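Transcobalamin-1 (Homo sapiens, PDB 4KKI) binds vitamin B12 with femtomolar affinity and protects it from the acid of the stomach during its transport. Local coordinates at residues T142-L147 with V167-P172; K175-Y178 with Q182-V185. All blocks are in the same frame, centred on the assembly; numbering follows the deposited sequence.

Contact 1 of 2, residues T142-L147 with V167-P172; sequences TNYYQL and VNHFTP
The phenol of Tyr144 reaches the last turn of helix 163-169, where its OH donates a hydrogen bond of 2.7 Å to His169 O. The donor arrives from one side of that carbonyl, with a C=O...O angle of 126° and a tilt of 32° from its plane, while the same oxygen lies near the tyrosine ring plane, at its edge. Packing is tight beside this bond. Leu147, with CG anti to the backbone N (chi1 -158°), brings CD2 to 3.8 Å from Phe170 CE1, and Phe170 turns its ring edge, at CZ, to Leu147 O. The rings of Tyr144 and Phe170 lie roughly parallel yet hardly stack, their centroids 5.7 Å apart. In this alpha6-alpha6 barrel domain the contact joins the start of one helix, N-capped by Asn143 OD1 accepting from Gln146 N, to the end of the next; Met133 of helix 118-135 touches both Tyr144 and His169. A phenylalanine in place of Tyr144 would probably leave His169 O without this donor and the helix end less firmly tied. The looser side lies at His169: CB stays 3.6 Å from Tyr144 OH, but the imidazole turns off from the tyrosine, and the residue is partly exposed.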
ATOM      1  N   THR A 142     -11.012  -7.644  -3.899  1.00 47.38           N
ATOM      2  CA  THR A 142     -10.125  -6.490  -3.932  1.00 42.21           C
ATOM      3  C   THR A 142      -8.899  -6.749  -4.809  1.00 44.39           C
ATOM      4  O   THR A 142      -8.930  -6.516  -6.015  1.00 44.92           O
ATOM      5  CB  THR A 142      -9.674  -6.084  -2.517  1.00 45.52           C
ATOM      6  OG1 THR A 142      -8.966  -7.170  -1.907  1.00 43.61           O
ATOM      7  CG2 THR A 142     -10.879  -5.724  -1.659  1.00 37.65           C
ATOM      8  N   ASN A 143      -7.824  -7.235  -4.197  1.00 41.02           N
ATOM      9  CA  ASN A 143      -6.570  -7.443  -4.912  1.00 34.41           C
ATOM     10  C   ASN A 143      -5.627  -8.343  -4.117  1.00 41.52           C
ATOM     11  O   ASN A 143      -5.947  -8.750  -3.001  1.00 44.62           O
ATOM     12  CB  ASN A 143      -5.902  -6.098  -5.189  1.00 39.35           C
ATOM     13  CG  ASN A 143      -5.772  -5.252  -3.942  1.00 40.06           C
ATOM     14  OD1 ASN A 143      -4.971  -5.555  -3.060  1.00 42.16           O
ATOM     15  ND2 ASN A 143      -6.564  -4.192  -3.856  1.00 40.96           N
ATOM     16  N   TYR A 144      -4.463  -8.648  -4.686  1.00 36.97           N
ATOM     17  CA  TYR A 144      -3.514  -9.538  -4.022  1.00 47.07           C
ATOM     18  C   TYR A 144      -2.710  -8.844  -2.926  1.00 42.98           C
ATOM     19  O   TYR A 144      -2.173  -9.499  -2.034  1.00 43.18           O
ATOM     20  CB  TYR A 144      -2.574 -10.201  -5.030  1.00 42.07           C
ATOM     21  CG  TYR A 144      -3.018 -11.575  -5.473  1.00 48.88           C
ATOM     22  CD1 TYR A 144      -4.365 -11.915  -5.516  1.00 45.37           C
ATOM     23  CD2 TYR A 144      -2.086 -12.538  -5.833  1.00 40.80           C
ATOM     24  CE1 TYR A 144      -4.771 -13.175  -5.922  1.00 45.78           C
ATOM     25  CE2 TYR A 144      -2.479 -13.798  -6.233  1.00 40.98           C
ATOM     26  CZ  TYR A 144      -3.821 -14.113  -6.276  1.00 50.81           C
ATOM     27  OH  TYR A 144      -4.210 -15.373  -6.674  1.00 51.33           O
ATOM     28  N   TYR A 145      -2.621  -7.521  -3.002  1.00 38.43           N
ATOM     29  CA  TYR A 145      -1.993  -6.746  -1.944  1.00 37.16           C
ATOM     30  C   TYR A 145      -2.770  -6.941  -0.642  1.00 40.93           C
ATOM     31  O   TYR A 145      -2.184  -7.203   0.410  1.00 45.96           O
ATOM     32  CB  TYR A 145      -1.941  -5.271  -2.336  1.00 33.05           C
ATOM     33  CG  TYR A 145      -1.226  -4.376  -1.354  1.00 37.70           C
ATOM     34  CD1 TYR A 145       0.149  -4.182  -1.434  1.00 34.46           C
ATOM     35  CD2 TYR A 145      -1.927  -3.708  -0.358  1.00 34.78           C
ATOM     36  CE1 TYR A 145       0.807  -3.357  -0.542  1.00 27.11           C
ATOM     37  CE2 TYR A 145      -1.279  -2.881   0.537  1.00 37.24           C
ATOM     38  CZ  TYR A 145       0.087  -2.708   0.443  1.00 37.67           C
ATOM     39  OH  TYR A 145       0.730  -1.883   1.334  1.00 42.23           O
ATOM     40  N   GLN A 146      -4.093  -6.833  -0.723  1.00 44.14           N
ATOM     41  CA  GLN A 146      -4.949  -7.053   0.439  1.00 48.13           C
ATOM     42  C   GLN A 146      -4.978  -8.527   0.823  1.00 42.16           C
ATOM     43  O   GLN A 146      -4.992  -8.870   2.006  1.00 39.81           O
ATOM     44  CB  GLN A 146      -6.369  -6.544   0.182  1.00 39.25           C
ATOM     45  CG  GLN A 146      -6.446  -5.046  -0.054  1.00 37.38           C
ATOM     46  CD  GLN A 146      -7.850  -4.496   0.103  1.00 44.00           C
ATOM     47  OE1 GLN A 146      -8.690  -5.090   0.777  1.00 49.80           O
ATOM     48  NE2 GLN A 146      -8.108  -3.352  -0.519  1.00 45.66           N
ATOM     49  N   LEU A 147      -4.979  -9.396  -0.183  1.00 38.21           N
ATOM     50  CA  LEU A 147      -4.953 -10.833   0.049  1.00 45.54           C
ATOM     51  C   LEU A 147      -3.704 -11.212   0.836  1.00 49.79           C
ATOM     52  O   LEU A 147      -3.741 -12.096   1.694  1.00 44.20           O
ATOM     53  CB  LEU A 147      -4.982 -11.591  -1.276  1.00 54.45           C
ATOM     54  CG  LEU A 147      -5.470 -13.037  -1.205  1.00 59.07           C
ATOM     55  CD1 LEU A 147      -6.967 -13.075  -0.939  1.00 57.47           C
ATOM     56  CD2 LEU A 147      -5.130 -13.784  -2.480  1.00 59.05           C
ATOM     57  N   VAL A 167      -0.698 -21.774  -1.106  1.00 52.64           N
ATOM     58  CA  VAL A 167       0.099 -22.400  -2.156  1.00 57.36           C
ATOM     59  C   VAL A 167      -0.636 -22.354  -3.494  1.00 58.14           C
ATOM     60  O   VAL A 167      -0.028 -22.161  -4.550  1.00 54.80           O
ATOM     61  CB  VAL A 167       0.434 -23.866  -1.799  1.00 54.01           C
ATOM     62  CG1 VAL A 167       1.184 -24.547  -2.936  1.00 50.65           C
ATOM     63  CG2 VAL A 167       1.244 -23.926  -0.515  1.00 57.34           C
ATOM     64  N   ASN A 168      -1.954 -22.511  -3.440  1.00 54.86           N
ATOM     65  CA  ASN A 168      -2.772 -22.535  -4.644  1.00 60.97           C
ATOM     66  C   ASN A 168      -2.861 -21.178  -5.345  1.00 63.59           C
ATOM     67  O   ASN A 168      -2.809 -21.106  -6.572  1.00 65.71           O
ATOM     68  CB  ASN A 168      -4.177 -23.051  -4.317  1.00 67.99           C
ATOM     69  CG  ASN A 168      -4.830 -23.754  -5.492  1.00 88.28           C
ATOM     70  OD1 ASN A 168      -5.212 -24.920  -5.394  1.00100.93           O
ATOM     71  ND2 ASN A 168      -4.963 -23.048  -6.609  1.00 89.47           N
ATOM     72  N   HIS A 169      -2.979 -20.105  -4.569  1.00 49.37           N
ATOM     73  CA  HIS A 169      -3.276 -18.792  -5.141  1.00 49.49           C
ATOM     74  C   HIS A 169      -2.088 -17.836  -5.263  1.00 48.69           C
ATOM     75  O   HIS A 169      -2.108 -16.926  -6.092  1.00 50.05           O
ATOM     76  CB  HIS A 169      -4.408 -18.114  -4.363  1.00 53.70           C
ATOM     77  CG  HIS A 169      -5.716 -18.836  -4.452  1.00 55.96           C
ATOM     78  ND1 HIS A 169      -6.493 -18.831  -5.590  1.00 55.07           N
ATOM     79  CD2 HIS A 169      -6.385 -19.586  -3.543  1.00 46.73           C
ATOM     80  CE1 HIS A 169      -7.583 -19.547  -5.380  1.00 55.88           C
ATOM     81  NE2 HIS A 169      -7.542 -20.015  -4.145  1.00 59.32           N
ATOM     82  N   PHE A 170      -1.056 -18.035  -4.450  1.00 48.45           N
ATOM     83  CA  PHE A 170       0.049 -17.078  -4.393  1.00 45.32           C
ATOM     84  C   PHE A 170       1.201 -17.367  -5.356  1.00 42.02           C
ATOM     85  O   PHE A 170       2.283 -16.796  -5.218  1.00 43.12           O
ATOM     86  CB  PHE A 170       0.569 -16.933  -2.960  1.00 47.62           C
ATOM     87  CG  PHE A 170      -0.264 -16.022  -2.103  1.00 51.05           C
ATOM     88  CD1 PHE A 170      -1.463 -16.459  -1.563  1.00 50.64           C
ATOM     89  CD2 PHE A 170       0.153 -14.725  -1.840  1.00 44.77           C
ATOM     90  CE1 PHE A 170      -2.233 -15.620  -0.776  1.00 46.27           C
ATOM     91  CE2 PHE A 170      -0.613 -13.883  -1.054  1.00 47.58           C
ATOM     92  CZ  PHE A 170      -1.808 -14.331  -0.521  1.00 42.33           C
ATOM     93  N   THR A 171       0.964 -18.246  -6.325  1.00 42.44           N
ATOM     94  CA  THR A 171       1.953 -18.546  -7.358  1.00 49.36           C
ATOM     95  C   THR A 171       2.400 -17.272  -8.072  1.00 49.21           C
ATOM     96  O   THR A 171       1.569 -16.499  -8.545  1.00 51.84           O
ATOM     97  CB  THR A 171       1.381 -19.510  -8.408  1.00 55.92           C
ATOM     98  OG1 THR A 171       0.479 -20.428  -7.779  1.00 75.64           O
ATOM     99  CG2 THR A 171       2.502 -20.282  -9.093  1.00 51.25           C
ATOM    100  N   PRO A 172       3.720 -17.056  -8.159  1.00 55.85           N
ATOM    101  CA  PRO A 172       4.313 -15.842  -8.735  1.00 60.92           C
ATOM    102  C   PRO A 172       3.863 -15.546 -10.167  1.00 53.57           C
ATOM    103  O   PRO A 172       3.994 -14.409 -10.621  1.00 58.01           O
ATOM    104  CB  PRO A 172       5.812 -16.147  -8.714  1.00 62.93           C
ATOM    105  CG  PRO A 172       5.975 -17.114  -7.600  1.00 65.53           C
ATOM    106  CD  PRO A 172       4.750 -17.971  -7.640  1.00 59.42           C
TER

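Contact 2 of 2, residues K175-Y178 with Q182-V185; sequences KNYY and QFSV
Tyr178 and Phe183 form an antiparallel non-hydrogen-bonded pair, CA to CA 4.4 Å, flanked by a nearly straight backbone bond from Ser184 N to Tyr177 O (2.8 Å, 166° at the hydrogen). On its other flank Tyr178 CA makes a CA-H...O contact with Gln182 O. Both paired side chains rise from the same face of the small sheet. Phe183, its CG anti to the backbone N (chi1 169°), turns a ring edge toward the face of Tyr178 in an offset edge-to-face pair, centroids 5.6 Å apart and planes at 64°. Phe183 CB and CD1 both lie 3.7 Å from Tyr178 CE2. Farther along, Phe183 CE1 meets Tyr177 CB at 4.1 Å, and Leu224, Lys227 and Ile228 of helix 213-229 close over the two residues. The hydroxyl of Tyr178 bonds beyond the hairpin, to Lys227 NZ. Gln182, more exposed, folds back to give NE2 to Phe183 O at 2.9 Å and also bonds Glu231 OE1. Ser184 sits at the N-cap of helix 185-203, its OG bonded to Thr187 OG1. The whole is a short beta-hairpin, entered from a 3-10 turn and leading directly into a helix of the cobalamin-binding alpha domain.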
ATOM      1  N   LYS A 175      -1.819 -13.792 -12.416  1.00 47.73           N
ATOM      2  CA  LYS A 175      -2.025 -12.512 -13.087  1.00 54.20           C
ATOM      3  C   LYS A 175      -2.190 -11.342 -12.119  1.00 49.18           C
ATOM      4  O   LYS A 175      -1.892 -10.199 -12.463  1.00 55.22           O
ATOM      5  CB  LYS A 175      -3.240 -12.591 -14.016  1.00 67.86           C
ATOM      6  CG  LYS A 175      -4.537 -12.958 -13.311  1.00 75.58           C
ATOM      7  CD  LYS A 175      -5.715 -12.961 -14.274  1.00 84.21           C
ATOM      8  CE  LYS A 175      -7.014 -13.287 -13.553  1.00 86.49           C
ATOM      9  NZ  LYS A 175      -8.186 -13.262 -14.473  1.00 94.83           N
ATOM     10  N   ASN A 176      -2.652 -11.632 -10.907  1.00 46.21           N
ATOM     11  CA  ASN A 176      -2.949 -10.585  -9.936  1.00 46.80           C
ATOM     12  C   ASN A 176      -1.717  -9.885  -9.373  1.00 44.75           C
ATOM     13  O   ASN A 176      -1.835  -8.920  -8.619  1.00 46.07           O
ATOM     14  CB  ASN A 176      -3.809 -11.133  -8.798  1.00 45.26           C
ATOM     15  CG  ASN A 176      -5.208 -11.488  -9.250  1.00 55.14           C
ATOM     16  OD1 ASN A 176      -6.056 -10.613  -9.416  1.00 51.17           O
ATOM     17  ND2 ASN A 176      -5.458 -12.777  -9.451  1.00 49.53           N
ATOM     18  N   TYR A 177      -0.539 -10.378  -9.739  1.00 39.47           N
ATOM     19  CA  TYR A 177       0.707  -9.736  -9.349  1.00 45.41           C
ATOM     20  C   TYR A 177       1.059  -8.626 -10.330  1.00 43.52           C
ATOM     21  O   TYR A 177       2.002  -7.867 -10.110  1.00 43.98           O
ATOM     22  CB  TYR A 177       1.847 -10.755  -9.304  1.00 40.59           C
ATOM     23  CG  TYR A 177       1.874 -11.620  -8.064  1.00 37.82           C
ATOM     24  CD1 TYR A 177       2.247 -11.093  -6.834  1.00 35.34           C
ATOM     25  CD2 TYR A 177       1.554 -12.969  -8.128  1.00 37.14           C
ATOM     26  CE1 TYR A 177       2.287 -11.885  -5.698  1.00 37.23           C
ATOM     27  CE2 TYR A 177       1.590 -13.767  -7.000  1.00 43.18           C
ATOM     28  CZ  TYR A 177       1.958 -13.221  -5.789  1.00 45.39           C
ATOM     29  OH  TYR A 177       1.994 -14.018  -4.667  1.00 44.00           O
ATOM     30  N   TYR A 178       0.292  -8.537 -11.414  1.00 45.96           N
ATOM     31  CA  TYR A 178       0.603  -7.612 -12.498  1.00 49.13           C
ATOM     32  C   TYR A 178      -0.557  -6.673 -12.818  1.00 51.31           C
ATOM     33  O   TYR A 178      -1.713  -7.090 -12.878  1.00 59.37           O
ATOM     34  CB  TYR A 178       1.001  -8.389 -13.758  1.00 46.85           C
ATOM     35  CG  TYR A 178       2.103  -9.399 -13.528  1.00 51.43           C
ATOM     36  CD1 TYR A 178       1.810 -10.695 -13.126  1.00 44.60           C
ATOM     37  CD2 TYR A 178       3.436  -9.055 -13.711  1.00 50.43           C
ATOM     38  CE1 TYR A 178       2.813 -11.621 -12.912  1.00 50.77           C
ATOM     39  CE2 TYR A 178       4.447  -9.975 -13.498  1.00 50.16           C
ATOM     40  CZ  TYR A 178       4.128 -11.256 -13.098  1.00 56.65           C
ATOM     41  OH  TYR A 178       5.125 -12.178 -12.885  1.00 66.49           O
ATOM     42  N   GLN A 182       3.107  -4.444 -16.114  1.00 60.40           N
ATOM     43  CA  GLN A 182       3.951  -4.058 -14.991  1.00 48.54           C
ATOM     44  C   GLN A 182       3.746  -4.941 -13.762  1.00 38.59           C
ATOM     45  O   GLN A 182       2.635  -5.055 -13.244  1.00 42.70           O
ATOM     46  CB  GLN A 182       3.706  -2.592 -14.625  1.00 52.45           C
ATOM     47  CG  GLN A 182       4.479  -2.118 -13.405  1.00 66.59           C
ATOM     48  CD  GLN A 182       5.980  -2.164 -13.611  1.00 81.11           C
ATOM     49  OE1 GLN A 182       6.479  -1.874 -14.700  1.00 93.32           O
ATOM     50  NE2 GLN A 182       6.709  -2.536 -12.565  1.00 74.23           N
ATOM     51  N   PHE A 183       4.817  -5.549 -13.283  1.00 42.97           N
ATOM     52  CA  PHE A 183       4.762  -6.295 -12.044  1.00 39.98           C
ATOM     53  C   PHE A 183       4.562  -5.316 -10.897  1.00 42.66           C
ATOM     54  O   PHE A 183       5.279  -4.338 -10.783  1.00 45.82           O
ATOM     55  CB  PHE A 183       6.047  -7.092 -11.860  1.00 44.50           C
ATOM     56  CG  PHE A 183       6.215  -7.684 -10.491  1.00 47.64           C
ATOM     57  CD1 PHE A 183       5.550  -8.838 -10.134  1.00 40.20           C
ATOM     58  CD2 PHE A 183       7.058  -7.098  -9.572  1.00 38.75           C
ATOM     59  CE1 PHE A 183       5.716  -9.389  -8.886  1.00 41.89           C
ATOM     60  CE2 PHE A 183       7.228  -7.644  -8.323  1.00 38.70           C
ATOM     61  CZ  PHE A 183       6.558  -8.792  -7.978  1.00 40.98           C
ATOM     62  N   SER A 184       3.567  -5.574 -10.066  1.00 45.92           N
ATOM     63  CA  SER A 184       3.290  -4.726  -8.911  1.00 43.09           C
ATOM     64  C   SER A 184       4.248  -5.043  -7.768  1.00 44.48           C
ATOM     65  O   SER A 184       4.092  -6.051  -7.072  1.00 39.50           O
ATOM     66  CB  SER A 184       1.840  -4.890  -8.448  1.00 43.82           C
ATOM     67  OG  SER A 184       1.582  -4.110  -7.290  1.00 45.60           O
ATOM     68  N   VAL A 185       5.230  -4.176  -7.580  1.00 38.62           N
ATOM     69  CA  VAL A 185       6.223  -4.336  -6.535  1.00 37.16           C
ATOM     70  C   VAL A 185       5.572  -4.361  -5.161  1.00 39.53           C
ATOM     71  O   VAL A 185       5.913  -5.176  -4.326  1.00 43.23           O
ATOM     72  CB  VAL A 185       7.259  -3.203  -6.598  1.00 41.73           C
ATOM     73  CG1 VAL A 185       8.228  -3.279  -5.433  1.00 34.10           C
ATOM     74  CG2 VAL A 185       8.000  -3.254  -7.918  1.00 41.99           C
TER

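Contacts 1 and 2 follow one another along the chain, their centres 10 Å apart, and illustrate how successive local contacts become one packed unit. The seam is made by tyrosines: Tyr177 OH probably hydrogen-bonds to Phe170 O at 2.8 Å, its ring stands edge-to-face with that of Tyr144, and Tyr144 CD1 packs on Asn176 CB at 3.4 Å. Segment 142-147 and the Ser184 end of contact 2 border the cyanocobalamin. From 142-147, Asn143 ND2, Gln146 NE2 and Thr142 O hydrogen-bond to the ligand, whereas the side chain of Tyr144 stays about 8 Å from it. In contact 2 the side chain of Ser184 lies about 4 Å from the ligand and about 4 Å from that of Asp186, a cobalamin-binding residue.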